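Local coordinates for protein O-methyltransferase (Coxiella burnetii, PDB 3TR6) that probably transfers a methyl group from S-adenosylmethionine to an oxygen of its substrate, and binds S-adenosyl-L-homocysteine and nickel, at residues L29-R34 with T75-A81; E36-F41 with K100-L104. One frame throughout, in Å; residues are numbered along the deposited sequence.

How the contacts relate
Helix 28-40 serves both contacts: in contact 1 its first half packs on the start of helix 77-83, and in contact 2 its last turn and Phe-41 meet helix 99-111. The two centres lie about 10 Å apart and are bridged by Thr-75. Its OG1 is 2.8 Å from Thr-37 OG1, a probable hydrogen bond, while its CG2 packs 3.9 Å from Phe-41 CE2 and equally close to Leu-104 CD2. Segment 75-81 of contact 1 binds S-adenosyl-L-homocysteine through Ser-78, which points away from helix 28-40. In contact 2 the side chain of Ser-101 comes to about 5 Å from the ligand and about 4 Å from that of Asp-96, which also binds it.

Contact 1: residues L29-R34 with T75-A81. With SAH (S-adenosyl-L-homocysteine), chain C.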
loop_
_atom_site.group_PDB
_atom_site.type_symbol
_atom_site.label_atom_id
_atom_site.label_comp_id
_atom_site.label_asym_id
_atom_site.label_seq_id
_atom_site.Cartn_x
_atom_site.Cartn_y
_atom_site.Cartn_z
ATOM N N LEU A 29 -5.634 -12.717 18.925
ATOM C CA LEU A 29 -5.371 -14.090 18.516
ATOM C C LEU A 29 -4.073 -14.206 17.719
ATOM O O LEU A 29 -3.299 -15.139 17.919
ATOM C CB LEU A 29 -6.545 -14.664 17.720
ATOM C CG LEU A 29 -6.432 -16.141 17.327
ATOM C CD1 LEU A 29 -7.792 -16.820 17.383
ATOM C CD2 LEU A 29 -5.801 -16.307 15.950
ATOM N N LEU A 30 -3.838 -13.261 16.813
ATOM C CA LEU A 30 -2.602 -13.250 16.034
ATOM C C LEU A 30 -1.393 -12.936 16.909
ATOM O O LEU A 30 -0.316 -13.507 16.727
ATOM C CB LEU A 30 -2.697 -12.263 14.871
ATOM C CG LEU A 30 -3.417 -12.780 13.623
ATOM C CD1 LEU A 30 -3.566 -11.679 12.578
ATOM C CD2 LEU A 30 -2.692 -13.989 13.040
ATOM N N ALA A 31 -1.576 -12.026 17.861
ATOM C CA ALA A 31 -0.533 -11.707 18.827
ATOM C C ALA A 31 -0.118 -12.970 19.576
ATOM O O ALA A 31 1.070 -13.244 19.748
ATOM C CB ALA A 31 -1.018 -10.644 19.801
ATOM N N GLU A 32 -1.112 -13.737 20.010
ATOM C CA GLU A 32 -0.882 -14.989 20.720
ATOM C C GLU A 32 -0.183 -16.011 19.830
ATOM O O GLU A 32 0.686 -16.756 20.287
ATOM C CB GLU A 32 -2.213 -15.552 21.219
ATOM C CG GLU A 32 -2.151 -16.985 21.702
ATOM C CD GLU A 32 -3.524 -17.540 22.030
ATOM O OE1 GLU A 32 -4.484 -16.742 22.112
ATOM O OE2 GLU A 32 -3.643 -18.774 22.199
ATOM N N LEU A 33 -0.567 -16.037 18.558
ATOM C CA LEU A 33 0.005 -16.972 17.596
ATOM C C LEU A 33 1.513 -16.791 17.413
ATOM O O LEU A 33 2.240 -17.765 17.226
ATOM C CB LEU A 33 -0.702 -16.852 16.242
ATOM C CG LEU A 33 -0.054 -17.595 15.068
ATOM C CD1 LEU A 33 -0.025 -19.091 15.323
ATOM C CD2 LEU A 33 -0.768 -17.286 13.761
ATOM N N ARG A 34 1.989 -15.551 17.460
ATOM C CA ARG A 34 3.415 -15.321 17.258
ATOM C C ARG A 34 4.236 -15.390 18.548
ATOM O O ARG A 34 5.440 -15.641 18.512
ATOM C CB ARG A 34 3.687 -14.037 16.466
ATOM C CG ARG A 34 3.366 -12.735 17.159
ATOM C CD ARG A 34 4.215 -11.629 16.540
ATOM N NE ARG A 34 3.699 -10.292 16.811
ATOM C CZ ARG A 34 3.638 -9.742 18.020
ATOM N NH1 ARG A 34 4.044 -10.421 19.085
ATOM N NH2 ARG A 34 3.159 -8.514 18.164
ATOM N N THR A 75 3.388 -21.018 10.446
ATOM C CA THR A 75 2.373 -21.209 11.478
ATOM C C THR A 75 1.097 -20.434 11.153
ATOM O O THR A 75 0.226 -20.261 12.008
ATOM C CB THR A 75 2.894 -20.840 12.879
ATOM O OG1 THR A 75 3.332 -19.477 12.890
ATOM C CG2 THR A 75 4.055 -21.748 13.270
ATOM N N GLY A 76 1.007 -19.959 9.912
ATOM C CA GLY A 76 -0.224 -19.407 9.373
ATOM C C GLY A 76 -0.599 -17.982 9.736
ATOM O O GLY A 76 -1.785 -17.647 9.749
ATOM N N TYR A 77 0.390 -17.136 10.012
ATOM C CA TYR A 77 0.107 -15.752 10.392
ATOM C C TYR A 77 -0.547 -14.966 9.249
ATOM O O TYR A 77 -1.600 -14.353 9.427
ATOM C CB TYR A 77 1.372 -15.033 10.887
ATOM C CG TYR A 77 1.084 -13.710 11.572
ATOM C CD1 TYR A 77 0.994 -13.625 12.958
ATOM C CD2 TYR A 77 0.886 -12.550 10.834
ATOM C CE1 TYR A 77 0.724 -12.419 13.588
ATOM C CE2 TYR A 77 0.616 -11.345 11.452
ATOM C CZ TYR A 77 0.535 -11.283 12.827
ATOM O OH TYR A 77 0.265 -10.078 13.433
ATOM N N SER A 78 0.079 -14.987 8.077
ATOM C CA SER A 78 -0.439 -14.245 6.932
ATOM C C SER A 78 -1.739 -14.852 6.412
ATOM O O SER A 78 -2.627 -14.134 5.948
ATOM C CB SER A 78 0.604 -14.178 5.814
ATOM O OG SER A 78 1.014 -15.474 5.412
ATOM N N ALA A 79 -1.844 -16.176 6.495
ATOM C CA ALA A 79 -3.045 -16.878 6.065
ATOM C C ALA A 79 -4.246 -16.440 6.890
ATOM O O ALA A 79 -5.333 -16.224 6.358
ATOM C CB ALA A 79 -2.848 -18.381 6.171
ATOM N N ILE A 80 -4.037 -16.308 8.194
ATOM C CA ILE A 80 -5.093 -15.887 9.106
ATOM C C ILE A 80 -5.355 -14.386 9.012
ATOM O O ILE A 80 -6.499 -13.940 9.092
ATOM C CB ILE A 80 -4.748 -16.258 10.557
ATOM C CG1 ILE A 80 -4.703 -17.782 10.712
ATOM C CG2 ILE A 80 -5.749 -15.643 11.516
ATOM C CD1 ILE A 80 -4.164 -18.251 12.046
ATOM N N ALA A 81 -4.289 -13.609 8.844
ATOM C CA ALA A 81 -4.417 -12.164 8.708
ATOM C C ALA A 81 -5.330 -11.827 7.537
ATOM O O ALA A 81 -6.263 -11.030 7.668
ATOM C CB ALA A 81 -3.054 -11.525 8.520
HETATM N N SAH C . 3.744 -16.229 5.429
HETATM C CA SAH C . 4.314 -17.029 6.477
HETATM C CB SAH C . 5.819 -17.163 6.318
HETATM C CG SAH C . 6.340 -18.528 5.929
HETATM S SD SAH C . 8.110 -18.768 5.951
HETATM C C SAH C . 4.010 -16.418 7.800
HETATM O O SAH C . 4.699 -16.747 8.805
HETATM O OXT SAH C . 3.079 -15.582 7.926
HETATM C "C5'" SAH C . 8.576 -19.954 4.700
HETATM C "C4'" SAH C . 7.776 -21.138 4.595
HETATM O "O4'" SAH C . 7.916 -21.708 3.247
HETATM C "C3'" SAH C . 8.257 -22.174 5.532
HETATM O "O3'" SAH C . 7.232 -22.542 6.360
HETATM C "C2'" SAH C . 8.662 -23.308 4.686
HETATM O "O2'" SAH C . 8.298 -24.499 5.263
HETATM C "C1'" SAH C . 7.898 -23.089 3.432
HETATM N N9 SAH C . 8.408 -23.762 2.241
HETATM C C8 SAH C . 9.694 -23.966 1.916
HETATM N N7 SAH C . 9.723 -24.613 0.740
HETATM C C5 SAH C . 8.460 -24.819 0.317
HETATM C C6 SAH C . 7.897 -25.429 -0.809
HETATM N N6 SAH C . 8.725 -26.006 -1.819
HETATM N N1 SAH C . 6.559 -25.463 -0.925
HETATM C C2 SAH C . 5.768 -24.928 0.015
HETATM N N3 SAH C . 6.276 -24.340 1.106
HETATM C C4 SAH C . 7.612 -24.272 1.280
#
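Leu-30 lies across the ring of Tyr-77, and its side chain can be followed outward atom by atom. CB stands above the ring plane near the hydroxyl end, 3.7 Å from Tyr-77 CE1. CG, anti to the carbonyl carbon (chi1 -82°), stays on that side of the ring, and from it the methyls diverge. CD2 sits over the ring face in a CH-pi contact, 3.9 Å from the Tyr-77 centroid and 19° off the normal. It also touches Ile-80 CG2 at 3.8 Å. CD1 stays near Tyr-77 CZ and reaches Ala-81, 4.1 Å from its CB. One turn later both methyls of Leu-33 lie near Thr-75 O, CD1 at 3.5 Å, and CD2 also packs on the Tyr-77 backbone and Ile-80 CD1. The Tyr-77 hydroxyl is hydrogen-bonded to Glu-26, which also forms a salt bridge with Arg-34.

On the ligand side, Ser-78 grips the amino-acid end of S-adenosyl-L-homocysteine twice: its N donates to OXT (3.1 Å), and its OG accepts from the ligand N (2.8 Å). Asp-70 holds that same OG from strand 67-71. The short helical segments run antiparallel at 175°, with helix 50-63 against Tyr-77 and Ala-81, and Tyr-108 of helix 99-111 against Leu-33 and Ile-80.

Contact 2: residues E36-F41 with K100-L104; sequences ETTRSF and KSTAL
Phe-41 reaches across to helix 99-111 just as its own helix ends, and CE1, CZ and CE2, the far end of its ring, do the touching. The close-packed part lies around Leu-104. With CG anti to the backbone N (chi1 -176°), the leucine puts CD2 3.8 Å from Phe-41 CE2 and equally near Glu-36 CG, bridging the ring and the glutamate's aliphatic stem. Ser-101 completes this part, its CB 3.9 Å from Phe-41 CE1, while its hydroxyl is held by Asp-98.

The solvent side is made by Lys-100, whose extended aliphatic chain still touches the ring, CD 3.8 Å from Phe-41 CE1. The looser element is its NZ, 4.5 Å from the Phe-41 centroid and 27° off the normal, an off-centre cation-pi contact that probably adds modest electrostatic attraction. The chain of Glu-36 bends at chi2; its carboxylate stays beside Leu-104 CD1, with OE2 hydrogen-bonded to Tyr-108 OH and OE1 in a long salt bridge with Arg-39 NH2.

The short helical segments 36-40 and 100-104 run roughly antiparallel, at 150°. This joins helix 28-40 to the helix after strand 91-96, within the Rossmann-like fold of class I methyltransferases; that strand ends in Asp-96, the acidic residue that binds S-adenosyl-L-homocysteine.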
loop_
_atom_site.group_PDB
_atom_site.type_symbol
_atom_site.label_atom_id
_atom_site.label_comp_id
_atom_site.label_asym_id
_atom_site.label_seq_id
_atom_site.Cartn_x
_atom_site.Cartn_y
_atom_site.Cartn_z
ATOM N N GLU A 36 3.589 -17.775 20.561
ATOM C CA GLU A 36 3.777 -19.219 20.550
ATOM C C GLU A 36 4.775 -19.659 19.484
ATOM O O GLU A 36 5.553 -20.586 19.698
ATOM C CB GLU A 36 2.442 -19.939 20.353
ATOM C CG GLU A 36 2.602 -21.412 20.019
ATOM C CD GLU A 36 1.639 -22.303 20.780
ATOM O OE1 GLU A 36 1.953 -23.500 20.948
ATOM O OE2 GLU A 36 0.570 -21.812 21.204
ATOM N N THR A 37 4.753 -18.996 18.335
ATOM C CA THR A 37 5.692 -19.328 17.271
ATOM C C THR A 37 7.118 -19.025 17.722
ATOM O O THR A 37 8.044 -19.783 17.436
ATOM C CB THR A 37 5.377 -18.567 15.965
ATOM O OG1 THR A 37 4.070 -18.925 15.508
ATOM C CG2 THR A 37 6.383 -18.915 14.885
ATOM N N THR A 38 7.283 -17.915 18.436
ATOM C CA THR A 38 8.586 -17.533 18.969
ATOM C C THR A 38 9.059 -18.558 19.991
ATOM O O THR A 38 10.232 -18.940 20.021
ATOM C CB THR A 38 8.537 -16.150 19.650
ATOM O OG1 THR A 38 8.404 -15.127 18.657
ATOM C CG2 THR A 38 9.810 -15.905 20.449
ATOM N N ARG A 39 8.126 -19.001 20.823
ATOM C CA ARG A 39 8.423 -19.939 21.893
ATOM C C ARG A 39 8.757 -21.348 21.394
ATOM O O ARG A 39 9.592 -22.033 21.983
ATOM C CB ARG A 39 7.250 -19.989 22.875
ATOM C CG ARG A 39 7.404 -21.013 23.983
ATOM C CD ARG A 39 6.365 -20.811 25.075
ATOM N NE ARG A 39 4.995 -20.866 24.569
ATOM C CZ ARG A 39 4.352 -21.990 24.262
ATOM N NH1 ARG A 39 4.958 -23.163 24.393
ATOM N NH2 ARG A 39 3.103 -21.939 23.815
ATOM N N SER A 40 8.119 -21.772 20.306
ATOM C CA SER A 40 8.187 -23.168 19.881
ATOM C C SER A 40 9.027 -23.426 18.633
ATOM O O SER A 40 9.381 -24.570 18.356
ATOM C CB SER A 40 6.778 -23.719 19.657
ATOM O OG SER A 40 5.942 -23.462 20.771
ATOM N N PHE A 41 9.337 -22.380 17.873
ATOM C CA PHE A 41 10.033 -22.560 16.599
ATOM C C PHE A 41 11.319 -21.748 16.492
ATOM O O PHE A 41 11.308 -20.523 16.623
ATOM C CB PHE A 41 9.105 -22.231 15.430
ATOM C CG PHE A 41 7.953 -23.184 15.287
ATOM C CD1 PHE A 41 7.989 -24.197 14.344
ATOM C CD2 PHE A 41 6.838 -23.074 16.103
ATOM C CE1 PHE A 41 6.937 -25.076 14.210
ATOM C CE2 PHE A 41 5.781 -23.956 15.975
ATOM C CZ PHE A 41 5.833 -24.958 15.027
ATOM N N LYS A 100 4.740 -29.882 10.863
ATOM C CA LYS A 100 4.782 -29.392 12.236
ATOM C C LYS A 100 4.166 -28.002 12.359
ATOM O O LYS A 100 3.287 -27.777 13.191
ATOM C CB LYS A 100 6.221 -29.387 12.762
ATOM C CG LYS A 100 6.347 -29.065 14.245
ATOM C CD LYS A 100 7.799 -28.792 14.626
ATOM C CE LYS A 100 7.923 -28.315 16.071
ATOM N NZ LYS A 100 9.268 -27.729 16.359
ATOM N N SER A 101 4.623 -27.073 11.525
ATOM C CA SER A 101 4.150 -25.694 11.586
ATOM C C SER A 101 2.700 -25.532 11.124
ATOM O O SER A 101 1.936 -24.776 11.724
ATOM C CB SER A 101 5.071 -24.766 10.791
ATOM O OG SER A 101 5.168 -25.165 9.440
ATOM N N THR A 102 2.320 -26.242 10.066
ATOM C CA THR A 102 0.966 -26.131 9.534
ATOM C C THR A 102 -0.070 -26.702 10.498
ATOM O O THR A 102 -1.230 -26.290 10.490
ATOM C CB THR A 102 0.822 -26.801 8.152
ATOM O OG1 THR A 102 1.258 -28.162 8.227
ATOM C CG2 THR A 102 1.655 -26.062 7.113
ATOM N N ALA A 103 0.351 -27.648 11.332
ATOM C CA ALA A 103 -0.543 -28.224 12.329
ATOM C C ALA A 103 -0.964 -27.157 13.334
ATOM O O ALA A 103 -2.126 -27.090 13.739
ATOM C CB ALA A 103 0.127 -29.391 13.032
ATOM N N LEU A 104 -0.012 -26.321 13.730
ATOM C CA LEU A 104 -0.304 -25.210 14.625
ATOM C C LEU A 104 -1.174 -24.182 13.907
ATOM O O LEU A 104 -2.097 -23.614 14.493
ATOM C CB LEU A 104 0.987 -24.560 15.120
ATOM C CG LEU A 104 0.813 -23.435 16.139
ATOM C CD1 LEU A 104 0.051 -23.929 17.360
ATOM C CD2 LEU A 104 2.162 -22.862 16.535
#